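Side-chain contacts in SnoaL-like domain-containing protein (Xanthomonas campestris pv. campestris, PDB 3G8Z), which is of unknown function but has the cystatin-like fold of the SnoaL-like polyketide cyclase family, whose relatives commonly bind small molecules in a pocket beside a curved sheet: residues A26-T31 and G42-P47; P47-H52 and A67-M72; N81-I86 and D143-R148. One frame throughout, in Å; residues are numbered along the deposited sequence.

Interaction 1: A26-T31 and G42-P47; sequences AKSYIT and GSIISP
Tyr29 of helix 22-35 meets Ile44 and Ile45 where helix 38-44 gives way to strand 45-46, a junction between the two N-terminal helices of this cystatin-like, SnoaL-type alpha+beta fold. Tyr29 and Ile44 are the closest backbone pair, with their CA atoms 7.3 Å apart, so the space between the segments is crossed by side chains. Two isoleucine methyls do this work, and both lie near the plane of the tyrosine ring, at the edge formed by CD1 and CE1, rather than over a face.

The first methyl, Ile44 CD1, reaches past the ring to the helix itself. Ile44 CD1 lies 3.6 Å from Tyr29 CA and 3.7 Å from Tyr29 CB, so it packs on the root of the side chain and the backbone beside it. Ile44 holds CG1 between its own N and carbonyl carbon (chi1 66°), and the extended second torsion then carries CD1 out toward the helix. This describes one of two deposited conformers, and the fit of that methyl should be read with this in mind.

Ile45, the first residue to leave helical geometry, approaches the far part of the same edge. Its side chain slants across the tyrosine, and Ile45 CD1 comes 4.1 Å from Tyr29 CE1, a looser apolar contact.

The ring, swung away from its backbone N (chi1 170°), continues inward to Leu122 and Asp120 on strand 112-125. Tyr29 OH is hydrogen-bonded to a glycerol, probably from the crystallisation liquor, which is consistent with an accessible pocket. On the more exposed margin, Ser28 projects toward helix 38-44, and its OG rests 4.0 Å from Ile44 CD1.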
ATOM      1  N   ALA A  26      -5.790   7.721  10.337  1.00 19.97           N
ATOM      2  CA  ALA A  26      -4.975   6.514  10.257  1.00 20.15           C
ATOM      3  C   ALA A  26      -4.095   6.373  11.493  1.00 20.07           C
ATOM      4  O   ALA A  26      -3.905   5.258  12.013  1.00 20.20           O
ATOM      5  CB  ALA A  26      -4.129   6.525   8.988  1.00 19.37           C
ATOM      6  N   LYS A  27      -3.551   7.492  11.968  1.00 19.96           N
ATOM      7  CA  LYS A  27      -2.696   7.471  13.156  1.00 20.07           C
ATOM      8  C   LYS A  27      -3.506   7.094  14.379  1.00 19.80           C
ATOM      9  O   LYS A  27      -3.018   6.389  15.254  1.00 18.84           O
ATOM     10  CB  LYS A  27      -2.015   8.827  13.363  1.00 20.51           C
ATOM     11  CG  LYS A  27      -0.890   9.052  12.359  1.00 20.98           C
ATOM     12  CD  LYS A  27      -0.191  10.389  12.552  1.00 22.28           C
ATOM     13  CE  LYS A  27       1.054  10.483  11.698  1.00 24.51           C
ATOM     14  NZ  LYS A  27       1.550  11.900  11.696  1.00 27.97           N
ATOM     15  N   SER A  28      -4.747   7.566  14.440  1.00 20.17           N
ATOM     16  CA  SER A  28      -5.618   7.248  15.575  1.00 20.70           C
ATOM     17  C   SER A  28      -5.923   5.757  15.594  1.00 21.68           C
ATOM     18  O   SER A  28      -5.947   5.115  16.653  1.00 20.55           O
ATOM     19  CB  SER A  28      -6.911   8.077  15.489  1.00 21.13           C
ATOM     20  OG  SER A  28      -7.849   7.641  16.447  1.00 24.00           O
ATOM     21  N   TYR A  29      -6.162   5.220  14.401  1.00 22.38           N
ATOM     22  CA  TYR A  29      -6.424   3.804  14.203  1.00 23.54           C
ATOM     23  C   TYR A  29      -5.250   2.934  14.671  1.00 23.55           C
ATOM     24  O   TYR A  29      -5.447   1.968  15.426  1.00 23.77           O
ATOM     25  CB  TYR A  29      -6.742   3.552  12.713  1.00 24.80           C
ATOM     26  CG  TYR A  29      -6.810   2.085  12.332  1.00 27.12           C
ATOM     27  CD1 TYR A  29      -7.962   1.348  12.567  1.00 28.39           C
ATOM     28  CD2 TYR A  29      -5.724   1.447  11.751  1.00 28.37           C
ATOM     29  CE1 TYR A  29      -8.035   0.014  12.227  1.00 29.09           C
ATOM     30  CE2 TYR A  29      -5.782   0.111  11.411  1.00 28.95           C
ATOM     31  CZ  TYR A  29      -6.952  -0.590  11.653  1.00 28.35           C
ATOM     32  OH  TYR A  29      -7.027  -1.923  11.337  1.00 32.34           O
ATOM     33  N   ILE A  30      -4.039   3.259  14.211  1.00 23.10           N
ATOM     34  CA  ILE A  30      -2.842   2.521  14.607  1.00 23.12           C
ATOM     35  C   ILE A  30      -2.563   2.659  16.104  1.00 22.64           C
ATOM     36  O   ILE A  30      -2.284   1.669  16.775  1.00 22.71           O
ATOM     37  CB  ILE A  30      -1.601   2.947  13.803  1.00 23.61           C
ATOM     38  CG1 ILE A  30      -1.794   2.639  12.308  1.00 24.05           C
ATOM     39  CG2 ILE A  30      -0.328   2.253  14.341  1.00 23.46           C
ATOM     40  CD1 ILE A  30      -1.797   1.145  11.965  1.00 23.01           C
ATOM     41  N   THR A  31      -2.657   3.859  16.651  1.00 22.37           N
ATOM     42  CA  THR A  31      -2.454   4.019  18.083  1.00 22.77           C
ATOM     43  C   THR A  31      -3.443   3.150  18.879  1.00 22.88           C
ATOM     44  O   THR A  31      -3.090   2.539  19.897  1.00 22.75           O
ATOM     45  CB  THR A  31      -2.611   5.472  18.472  1.00 23.20           C
ATOM     46  OG1 THR A  31      -1.561   6.215  17.852  1.00 22.48           O
ATOM     47  CG2 THR A  31      -2.583   5.659  19.997  1.00 23.38           C
ATOM     48  N   GLY A  42     -13.902   0.729  17.687  1.00 26.87           N
ATOM     49  CA  GLY A  42     -15.328   0.490  17.463  1.00 26.83           C
ATOM     50  C   GLY A  42     -16.054   1.698  16.934  1.00 27.18           C
ATOM     51  O   GLY A  42     -17.166   1.588  16.419  1.00 27.53           O
ATOM     52  N   SER A  43     -15.426   2.859  17.079  1.00 27.35           N
ATOM     53  CA  SER A  43     -16.032   4.124  16.721  1.00 27.16           C
ATOM     54  C   SER A  43     -15.508   4.676  15.414  1.00 26.27           C
ATOM     55  O   SER A  43     -16.262   5.264  14.657  1.00 26.12           O
ATOM     56  CB  SER A  43     -15.745   5.168  17.798  1.00 27.55           C
ATOM     57  OG  SER A  43     -15.951   4.643  19.098  1.00 31.12           O
ATOM     58  N   ILE A  44     -14.210   4.534  15.163  0.80 25.74           N
ATOM     59  CA  ILE A  44     -13.629   5.137  13.967  0.80 25.48           C
ATOM     60  C   ILE A  44     -13.639   4.196  12.761  0.80 25.12           C
ATOM     61  O   ILE A  44     -13.372   4.639  11.653  0.80 24.94           O
ATOM     62  CB  ILE A  44     -12.190   5.657  14.180  0.80 25.62           C
ATOM     63  CG1 ILE A  44     -11.234   4.510  14.446  0.80 25.44           C
ATOM     64  CG2 ILE A  44     -12.133   6.698  15.302  0.80 26.74           C
ATOM     65  CD1 ILE A  44      -9.793   4.933  14.309  0.80 25.39           C
ATOM     66  N   ILE A  45     -13.938   2.916  12.971  1.00 24.68           N
ATOM     67  CA  ILE A  45     -14.116   1.998  11.850  1.00 24.29           C
ATOM     68  C   ILE A  45     -15.598   2.013  11.457  1.00 23.55           C
ATOM     69  O   ILE A  45     -16.471   1.860  12.317  1.00 22.64           O
ATOM     70  CB  ILE A  45     -13.732   0.559  12.180  1.00 24.38           C
ATOM     71  CG1 ILE A  45     -12.252   0.440  12.559  1.00 24.59           C
ATOM     72  CG2 ILE A  45     -14.059  -0.355  10.966  1.00 25.67           C
ATOM     73  CD1 ILE A  45     -11.874  -0.934  13.131  1.00 24.92           C
ATOM     74  N   SER A  46     -15.879   2.183  10.169  1.00 23.00           N
ATOM     75  CA  SER A  46     -17.258   2.198   9.690  1.00 22.83           C
ATOM     76  C   SER A  46     -17.978   0.931  10.105  1.00 22.19           C
ATOM     77  O   SER A  46     -17.402  -0.157  10.023  1.00 21.94           O
ATOM     78  CB  SER A  46     -17.295   2.320   8.165  1.00 22.92           C
ATOM     79  OG  SER A  46     -18.610   2.141   7.671  1.00 24.58           O
ATOM     80  N   PRO A  47     -19.258   1.055  10.518  1.00 22.37           N
ATOM     81  CA  PRO A  47     -20.089  -0.117  10.733  1.00 22.02           C
ATOM     82  C   PRO A  47     -20.199  -1.001   9.495  1.00 21.70           C
ATOM     83  O   PRO A  47     -20.401  -2.211   9.617  1.00 21.02           O
ATOM     84  CB  PRO A  47     -21.457   0.483  11.066  1.00 22.79           C
ATOM     85  CG  PRO A  47     -21.171   1.833  11.526  1.00 23.47           C
ATOM     86  CD  PRO A  47     -20.000   2.300  10.778  1.00 21.85           C
TER

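Interaction 2: P47-H52 and A67-M72; sequences PDVIWH and AVVGPM
Trp51 and Val69 form the closest backbone pair of this contact, and the indole is shared between Val69 and Met72, a selenomethionine in this crystal. Trp51 turns CG away from its backbone N, which sends the indole off strand 49-53 toward helix 66-79. Both helix residues meet it on the same side of the ring plane. Met72 is extended through its first two torsions and bends at the last (chi3 72°), bringing CE over the five-membered ring. Met72 CE lies 3.8 Å from the centroid of the Trp51 five-membered ring, 20° off its normal, a CH-pi contact, whereas Met72 SE, obliquely placed, is 5.4 Å from the same centroid, a Met-aromatic contact. Met72 has two deposited conformers, of which this is one.

Val69 splits its branches. Val69 CG1 approaches Trp51 CE3 at 3.9 Å, near the rim of the six-membered ring, while Val69 CG2 rests 3.7 Å from Trp51 CB and also touches Val49 CG1. The polar edge of the indole is satisfied elsewhere, NE1 bonding to Gln53 OE1. Toward the start of both segments a water joins the backbones, donating to Pro47 O and accepting from Ala67 N.

With segment axes 9.2 Å apart and inclined at 49°, this is apolar helix-on-sheet packing, the way helix 66-79 covers the strand pair 49-53 and 61-64 in the cystatin-like fold.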
ATOM      1  N   PRO A  47     -19.258   1.055  10.518  1.00 22.37           N
ATOM      2  CA  PRO A  47     -20.089  -0.117  10.733  1.00 22.02           C
ATOM      3  C   PRO A  47     -20.199  -1.001   9.495  1.00 21.70           C
ATOM      4  O   PRO A  47     -20.401  -2.211   9.617  1.00 21.02           O
ATOM      5  CB  PRO A  47     -21.457   0.483  11.066  1.00 22.79           C
ATOM      6  CG  PRO A  47     -21.171   1.833  11.526  1.00 23.47           C
ATOM      7  CD  PRO A  47     -20.000   2.300  10.778  1.00 21.85           C
ATOM      8  N   ASP A  48     -20.056  -0.396   8.320  0.80 21.87           N
ATOM      9  CA  ASP A  48     -20.124  -1.130   7.064  0.80 22.06           C
ATOM     10  C   ASP A  48     -18.746  -1.413   6.466  0.80 21.67           C
ATOM     11  O   ASP A  48     -18.622  -1.601   5.261  0.80 21.42           O
ATOM     12  CB  ASP A  48     -20.946  -0.331   6.058  0.80 22.48           C
ATOM     13  CG  ASP A  48     -22.359  -0.077   6.536  0.80 24.34           C
ATOM     14  OD1 ASP A  48     -22.864  -0.853   7.385  0.80 26.77           O
ATOM     15  OD2 ASP A  48     -22.977   0.891   6.040  0.80 30.22           O
ATOM     16  N   VAL A  49     -17.724  -1.460   7.312  1.00 21.28           N
ATOM     17  CA  VAL A  49     -16.339  -1.613   6.854  1.00 21.34           C
ATOM     18  C   VAL A  49     -16.156  -2.868   5.990  1.00 21.28           C
ATOM     19  O   VAL A  49     -16.672  -3.950   6.305  1.00 21.71           O
ATOM     20  CB  VAL A  49     -15.335  -1.677   8.050  1.00 21.34           C
ATOM     21  CG1 VAL A  49     -15.611  -2.901   8.917  1.00 22.06           C
ATOM     22  CG2 VAL A  49     -13.844  -1.673   7.564  1.00 20.25           C
ATOM     23  N   ILE A  50     -15.441  -2.713   4.884  1.00 20.97           N
ATOM     24  CA  ILE A  50     -15.029  -3.846   4.061  1.00 21.41           C
ATOM     25  C   ILE A  50     -13.582  -4.165   4.401  1.00 21.41           C
ATOM     26  O   ILE A  50     -12.709  -3.336   4.240  1.00 20.60           O
ATOM     27  CB  ILE A  50     -15.104  -3.528   2.559  1.00 21.69           C
ATOM     28  CG1 ILE A  50     -16.525  -3.116   2.158  1.00 22.56           C
ATOM     29  CG2 ILE A  50     -14.648  -4.739   1.751  1.00 22.39           C
ATOM     30  CD1 ILE A  50     -16.596  -2.418   0.789  1.00 22.81           C
ATOM     31  N   TRP A  51     -13.339  -5.367   4.898  1.00 21.34           N
ATOM     32  CA  TRP A  51     -12.026  -5.722   5.437  1.00 20.47           C
ATOM     33  C   TRP A  51     -11.414  -6.885   4.649  1.00 20.74           C
ATOM     34  O   TRP A  51     -11.956  -7.998   4.666  1.00 20.57           O
ATOM     35  CB  TRP A  51     -12.217  -6.114   6.897  1.00 20.61           C
ATOM     36  CG  TRP A  51     -10.981  -6.414   7.630  1.00 19.71           C
ATOM     37  CD1 TRP A  51     -10.192  -7.516   7.489  1.00 20.63           C
ATOM     38  CD2 TRP A  51     -10.380  -5.614   8.647  1.00 20.23           C
ATOM     39  NE1 TRP A  51      -9.121  -7.449   8.351  1.00 20.97           N
ATOM     40  CE2 TRP A  51      -9.217  -6.290   9.077  1.00 20.42           C
ATOM     41  CE3 TRP A  51     -10.716  -4.401   9.248  1.00 19.45           C
ATOM     42  CZ2 TRP A  51      -8.398  -5.790  10.091  1.00 22.43           C
ATOM     43  CZ3 TRP A  51      -9.896  -3.914  10.255  1.00 20.48           C
ATOM     44  CH2 TRP A  51      -8.755  -4.599  10.658  1.00 20.03           C
ATOM     45  N   HIS A  52     -10.320  -6.626   3.931  1.00 19.95           N
ATOM     46  CA  HIS A  52      -9.669  -7.662   3.107  1.00 20.47           C
ATOM     47  C   HIS A  52      -8.434  -8.234   3.817  1.00 20.64           C
ATOM     48  O   HIS A  52      -7.417  -7.551   3.973  1.00 21.48           O
ATOM     49  CB  HIS A  52      -9.227  -7.122   1.743  1.00 20.61           C
ATOM     50  CG  HIS A  52     -10.281  -6.356   1.003  1.00 20.86           C
ATOM     51  ND1 HIS A  52     -11.270  -6.972   0.272  1.00 21.80           N
ATOM     52  CD2 HIS A  52     -10.450  -5.028   0.820  1.00 20.82           C
ATOM     53  CE1 HIS A  52     -12.033  -6.052  -0.297  1.00 22.66           C
ATOM     54  NE2 HIS A  52     -11.536  -4.860  -0.005  1.00 21.08           N
ATOM     55  N   ALA A  67     -20.212  -6.078  12.505  1.00 24.64           N
ATOM     56  CA  ALA A  67     -20.874  -7.227  13.131  1.00 24.55           C
ATOM     57  C   ALA A  67     -20.027  -8.468  12.962  1.00 24.37           C
ATOM     58  O   ALA A  67     -20.035  -9.349  13.819  1.00 23.92           O
ATOM     59  CB  ALA A  67     -22.285  -7.450  12.560  1.00 24.82           C
ATOM     60  N   VAL A  68     -19.278  -8.515  11.862  1.00 23.86           N
ATOM     61  CA  VAL A  68     -18.393  -9.633  11.539  1.00 23.99           C
ATOM     62  C   VAL A  68     -16.952  -9.327  11.925  1.00 23.88           C
ATOM     63  O   VAL A  68     -16.262 -10.153  12.549  1.00 23.51           O
ATOM     64  CB  VAL A  68     -18.440  -9.941  10.013  1.00 23.90           C
ATOM     65  CG1 VAL A  68     -17.260 -10.809   9.591  1.00 25.75           C
ATOM     66  CG2 VAL A  68     -19.803 -10.583   9.641  1.00 25.69           C
ATOM     67  N   VAL A  69     -16.495  -8.141  11.549  1.00 22.99           N
ATOM     68  CA  VAL A  69     -15.115  -7.762  11.809  1.00 23.46           C
ATOM     69  C   VAL A  69     -14.788  -7.652  13.297  1.00 23.37           C
ATOM     70  O   VAL A  69     -13.713  -8.063  13.704  1.00 24.09           O
ATOM     71  CB  VAL A  69     -14.726  -6.441  11.109  1.00 22.65           C
ATOM     72  CG1 VAL A  69     -13.353  -5.943  11.606  1.00 24.38           C
ATOM     73  CG2 VAL A  69     -14.703  -6.627   9.607  1.00 22.60           C
ATOM     74  N   GLY A  70     -15.677  -7.088  14.107  1.00 23.25           N
ATOM     75  CA  GLY A  70     -15.389  -6.960  15.536  1.00 23.72           C
ATOM     76  C   GLY A  70     -15.107  -8.315  16.180  1.00 24.01           C
ATOM     77  O   GLY A  70     -14.051  -8.539  16.765  1.00 25.03           O
ATOM     78  N   PRO A  71     -16.040  -9.244  16.059  1.00 24.27           N
ATOM     79  CA  PRO A  71     -15.812 -10.584  16.582  1.00 24.39           C
ATOM     80  C   PRO A  71     -14.584 -11.283  16.001  1.00 24.46           C
ATOM     81  O   PRO A  71     -13.913 -12.028  16.715  1.00 24.49           O
ATOM     82  CB  PRO A  71     -17.113 -11.317  16.211  1.00 24.68           C
ATOM     83  CG  PRO A  71     -18.104 -10.251  16.102  1.00 24.22           C
ATOM     84  CD  PRO A  71     -17.396  -9.108  15.501  1.00 24.41           C
HETATM   85  N   MSE A  72     -14.280 -11.035  14.738  0.50 24.18           N
HETATM   86  CA  MSE A  72     -13.109 -11.630  14.132  0.50 24.10           C
HETATM   87  C   MSE A  72     -11.813 -11.102  14.749  0.50 24.32           C
HETATM   88  O   MSE A  72     -10.860 -11.865  14.921  0.50 24.58           O
HETATM   89  CB  MSE A  72     -13.108 -11.351  12.637  0.50 23.73           C
HETATM   90  CG  MSE A  72     -11.997 -12.032  11.899  0.50 23.02           C
HETATM   91 SE   MSE A  72     -11.980 -11.318  10.131  0.38 24.09          SE
HETATM   92  CE  MSE A  72     -11.252  -9.464  10.454  0.50 20.55           C
TER
HETATM   93  O   HOH W   1     -22.270  -4.459  10.950  1.00 41.76           O

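Interaction 3: N81-I86 and D143-R148; sequences NGTFAI and DAFWGR
Phe84 presents one ring face to Trp146, whose CZ2 stands 3.6 Å above the phenyl plane, displaced toward the rim and close to Phe84 CD1. The planes of Phe84 and the six-membered ring of Trp146 meet at 47° with centroids 5.0 Å apart, an oblique pair that is neither a parallel stack nor a T. Trp146 in turn carries its helix neighbour Phe145: CD2 of Phe145 lies 3.6 Å above one indole face, over its centre, while the phenyl directs an edge at the indole. At another part of that edge, near the Phe145 plane, Thr83 OG1 comes 4.2 Å from Phe145 CZ.

Phe84 also touches Phe145 directly, with Phe84 CD1 3.8 Å from Phe145 CE2, so its ring packs against two successive residues at the end of helix 139-146. Phe84 points across to them with CG opposite its backbone N (chi1 -180°). Phe105 adds another ring beside Phe84, and His57 and Phe59 meet Trp146, making an aromatic cluster.

Polar atoms at its margin have partners of their own: Thr83 OG1 bonds to Ser80 O and Gln108 N, and Trp146 NE1 to Glu142 OE2. The pairs that meet between the segments are carbon to carbon apart from Thr83 OG1, so cohesion probably rests on dispersion and buried apolar surface rather than on directed bonds, joining the C-terminal helix to the entrance of strand 85-95.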
ATOM      1  N   ASN A  81      -3.103 -15.300  21.553  1.00 19.06           N
ATOM      2  CA  ASN A  81      -2.829 -15.107  22.974  1.00 18.54           C
ATOM      3  C   ASN A  81      -2.521 -13.663  23.248  1.00 18.44           C
ATOM      4  O   ASN A  81      -1.644 -13.363  24.053  1.00 16.56           O
ATOM      5  CB  ASN A  81      -1.659 -15.993  23.447  1.00 18.69           C
ATOM      6  CG  ASN A  81      -1.431 -15.928  24.944  1.00 17.69           C
ATOM      7  OD1 ASN A  81      -2.366 -15.772  25.713  1.00 15.71           O
ATOM      8  ND2 ASN A  81      -0.156 -16.062  25.375  1.00 15.92           N
ATOM      9  N   GLY A  82      -3.261 -12.773  22.568  1.00 18.90           N
ATOM     10  CA  GLY A  82      -3.090 -11.339  22.705  1.00 19.16           C
ATOM     11  C   GLY A  82      -1.763 -10.785  22.235  1.00 19.04           C
ATOM     12  O   GLY A  82      -1.430  -9.622  22.530  1.00 18.90           O
ATOM     13  N   THR A  83      -0.985 -11.581  21.514  1.00 18.74           N
ATOM     14  CA  THR A  83       0.378 -11.162  21.165  1.00 19.34           C
ATOM     15  C   THR A  83       0.497 -10.530  19.781  1.00 20.29           C
ATOM     16  O   THR A  83       1.516  -9.906  19.477  1.00 19.44           O
ATOM     17  CB  THR A  83       1.375 -12.350  21.216  1.00 19.55           C
ATOM     18  OG1 THR A  83       1.086 -13.268  20.140  1.00 19.74           O
ATOM     19  CG2 THR A  83       1.295 -13.051  22.569  1.00 19.08           C
ATOM     20  N   PHE A  84      -0.501 -10.696  18.920  1.00 21.10           N
ATOM     21  CA  PHE A  84      -0.402 -10.060  17.613  1.00 23.24           C
ATOM     22  C   PHE A  84      -0.358  -8.557  17.765  1.00 23.61           C
ATOM     23  O   PHE A  84      -1.212  -7.967  18.427  1.00 24.25           O
ATOM     24  CB  PHE A  84      -1.527 -10.442  16.677  1.00 24.74           C
ATOM     25  CG  PHE A  84      -1.410  -9.782  15.344  1.00 26.03           C
ATOM     26  CD1 PHE A  84      -0.551 -10.290  14.392  1.00 28.11           C
ATOM     27  CD2 PHE A  84      -2.096  -8.629  15.074  1.00 30.13           C
ATOM     28  CE1 PHE A  84      -0.409  -9.675  13.166  1.00 30.27           C
ATOM     29  CE2 PHE A  84      -1.946  -8.003  13.830  1.00 31.07           C
ATOM     30  CZ  PHE A  84      -1.092  -8.537  12.896  1.00 29.21           C
ATOM     31  N   ALA A  85       0.657  -7.940  17.167  1.00 24.44           N
ATOM     32  CA  ALA A  85       0.898  -6.520  17.359  1.00 24.91           C
ATOM     33  C   ALA A  85       1.511  -5.844  16.144  1.00 25.42           C
ATOM     34  O   ALA A  85       2.278  -6.441  15.383  1.00 23.95           O
ATOM     35  CB  ALA A  85       1.782  -6.309  18.553  1.00 25.34           C
ATOM     36  N   ILE A  86       1.136  -4.583  15.971  1.00 25.89           N
ATOM     37  CA  ILE A  86       1.873  -3.691  15.104  1.00 26.52           C
ATOM     38  C   ILE A  86       2.999  -3.156  15.966  1.00 27.11           C
ATOM     39  O   ILE A  86       2.807  -2.238  16.778  1.00 28.11           O
ATOM     40  CB  ILE A  86       0.981  -2.573  14.557  1.00 26.53           C
ATOM     41  CG1 ILE A  86      -0.179  -3.182  13.763  1.00 27.26           C
ATOM     42  CG2 ILE A  86       1.794  -1.642  13.679  1.00 26.25           C
ATOM     43  CD1 ILE A  86      -1.164  -2.166  13.171  1.00 27.76           C
ATOM     44  N   ASP A 143       0.211 -17.089   7.609  1.00 21.92           N
ATOM     45  CA  ASP A 143      -0.780 -18.142   7.474  1.00 22.27           C
ATOM     46  C   ASP A 143      -0.626 -19.182   8.589  1.00 22.11           C
ATOM     47  O   ASP A 143      -1.613 -19.643   9.156  1.00 21.26           O
ATOM     48  CB  ASP A 143      -0.634 -18.865   6.149  1.00 22.21           C
ATOM     49  CG  ASP A 143      -1.172 -18.092   4.966  1.00 23.07           C
ATOM     50  OD1 ASP A 143      -1.817 -17.048   5.129  1.00 22.37           O
ATOM     51  OD2 ASP A 143      -0.933 -18.565   3.835  1.00 24.88           O
ATOM     52  N   ALA A 144       0.611 -19.560   8.877  1.00 22.77           N
ATOM     53  CA  ALA A 144       0.879 -20.560   9.915  1.00 22.80           C
ATOM     54  C   ALA A 144       0.536 -19.988  11.296  1.00 22.58           C
ATOM     55  O   ALA A 144       0.002 -20.692  12.159  1.00 23.21           O
ATOM     56  CB  ALA A 144       2.325 -21.014   9.867  1.00 22.87           C
ATOM     57  N   PHE A 145       0.849 -18.711  11.494  1.00 22.37           N
ATOM     58  CA  PHE A 145       0.572 -18.033  12.750  1.00 22.14           C
ATOM     59  C   PHE A 145      -0.920 -18.128  13.105  1.00 21.80           C
ATOM     60  O   PHE A 145      -1.305 -18.491  14.235  1.00 22.13           O
ATOM     61  CB  PHE A 145       1.024 -16.576  12.627  1.00 22.21           C
ATOM     62  CG  PHE A 145       0.772 -15.726  13.848  1.00 22.82           C
ATOM     63  CD1 PHE A 145       1.642 -15.753  14.927  1.00 21.03           C
ATOM     64  CD2 PHE A 145      -0.297 -14.834  13.889  1.00 22.64           C
ATOM     65  CE1 PHE A 145       1.431 -14.955  16.025  1.00 20.71           C
ATOM     66  CE2 PHE A 145      -0.515 -14.045  14.996  1.00 21.64           C
ATOM     67  CZ  PHE A 145       0.359 -14.112  16.077  1.00 21.90           C
ATOM     68  N   TRP A 146      -1.770 -17.778  12.159  1.00 21.48           N
ATOM     69  CA  TRP A 146      -3.193 -17.717  12.434  1.00 21.55           C
ATOM     70  C   TRP A 146      -3.785 -19.097  12.460  1.00 22.27           C
ATOM     71  O   TRP A 146      -4.690 -19.385  13.233  1.00 22.28           O
ATOM     72  CB  TRP A 146      -3.905 -16.830  11.409  1.00 21.07           C
ATOM     73  CG  TRP A 146      -3.566 -15.357  11.543  1.00 20.91           C
ATOM     74  CD1 TRP A 146      -3.044 -14.545  10.578  1.00 21.10           C
ATOM     75  CD2 TRP A 146      -3.771 -14.522  12.687  1.00 21.08           C
ATOM     76  NE1 TRP A 146      -2.886 -13.286  11.056  1.00 22.65           N
ATOM     77  CE2 TRP A 146      -3.341 -13.237  12.344  1.00 20.50           C
ATOM     78  CE3 TRP A 146      -4.251 -14.742  13.977  1.00 22.08           C
ATOM     79  CZ2 TRP A 146      -3.369 -12.186  13.234  1.00 22.93           C
ATOM     80  CZ3 TRP A 146      -4.285 -13.678  14.851  1.00 20.70           C
ATOM     81  CH2 TRP A 146      -3.853 -12.427  14.476  1.00 21.24           C
ATOM     82  N   GLY A 147      -3.283 -19.948  11.586  1.00 23.63           N
ATOM     83  CA  GLY A 147      -3.695 -21.315  11.543  1.00 25.07           C
ATOM     84  C   GLY A 147      -5.010 -21.535  10.856  1.00 26.10           C
ATOM     85  O   GLY A 147      -5.658 -20.625  10.343  1.00 23.52           O
ATOM     86  N   ARG A 148      -5.376 -22.803  10.850  1.00 28.75           N
ATOM     87  CA  ARG A 148      -6.670 -23.241  10.392  1.00 30.72           C
ATOM     88  C   ARG A 148      -7.516 -23.524  11.611  1.00 31.51           C
ATOM     89  O   ARG A 148      -8.738 -23.495  11.494  1.00 32.93           O
ATOM     90  CB  ARG A 148      -6.516 -24.530   9.593  1.00 31.34           C
ATOM     91  CG  ARG A 148      -5.593 -24.419   8.420  1.00 34.36           C
ATOM     92  CD  ARG A 148      -6.263 -23.649   7.309  1.00 40.25           C
ATOM     93  NE  ARG A 148      -6.088 -24.309   6.022  1.00 42.80           N
ATOM     94  CZ  ARG A 148      -6.675 -25.451   5.665  1.00 44.46           C
ATOM     95  NH1 ARG A 148      -7.490 -26.096   6.494  1.00 46.78           N
ATOM     96  NH2 ARG A 148      -6.440 -25.957   4.471  1.00 44.56           N
ATOM     97  OXT ARG A 148      -6.999 -23.834  12.713  1.00 32.60           O
TER

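How the interactions relate
From the N terminus, interaction 1 closes a helical hairpin, with ten residues, eight of them helical, between its segments on helix 22-35 and at the end of helix 38-44. The chain then turns its corner at Pro47, which interactions 1 and 2 share, and interaction 2 closes the next loop, through strand 61-64 to helix 66-79. Interaction 3 spans 56 residues, most of them sheet strands, and brings the C-terminal helix back to the start of strand 85-95. The three follow in series, none nesting or crossing. Tyr29 OH lies 3.3 Å from Trp51 CH2, linking interactions 1 and 2; Ile30 CD1 packs 3.6 Å from Ile86 CD1, linking 1 and 3. Interactions 2 and 3 do not touch.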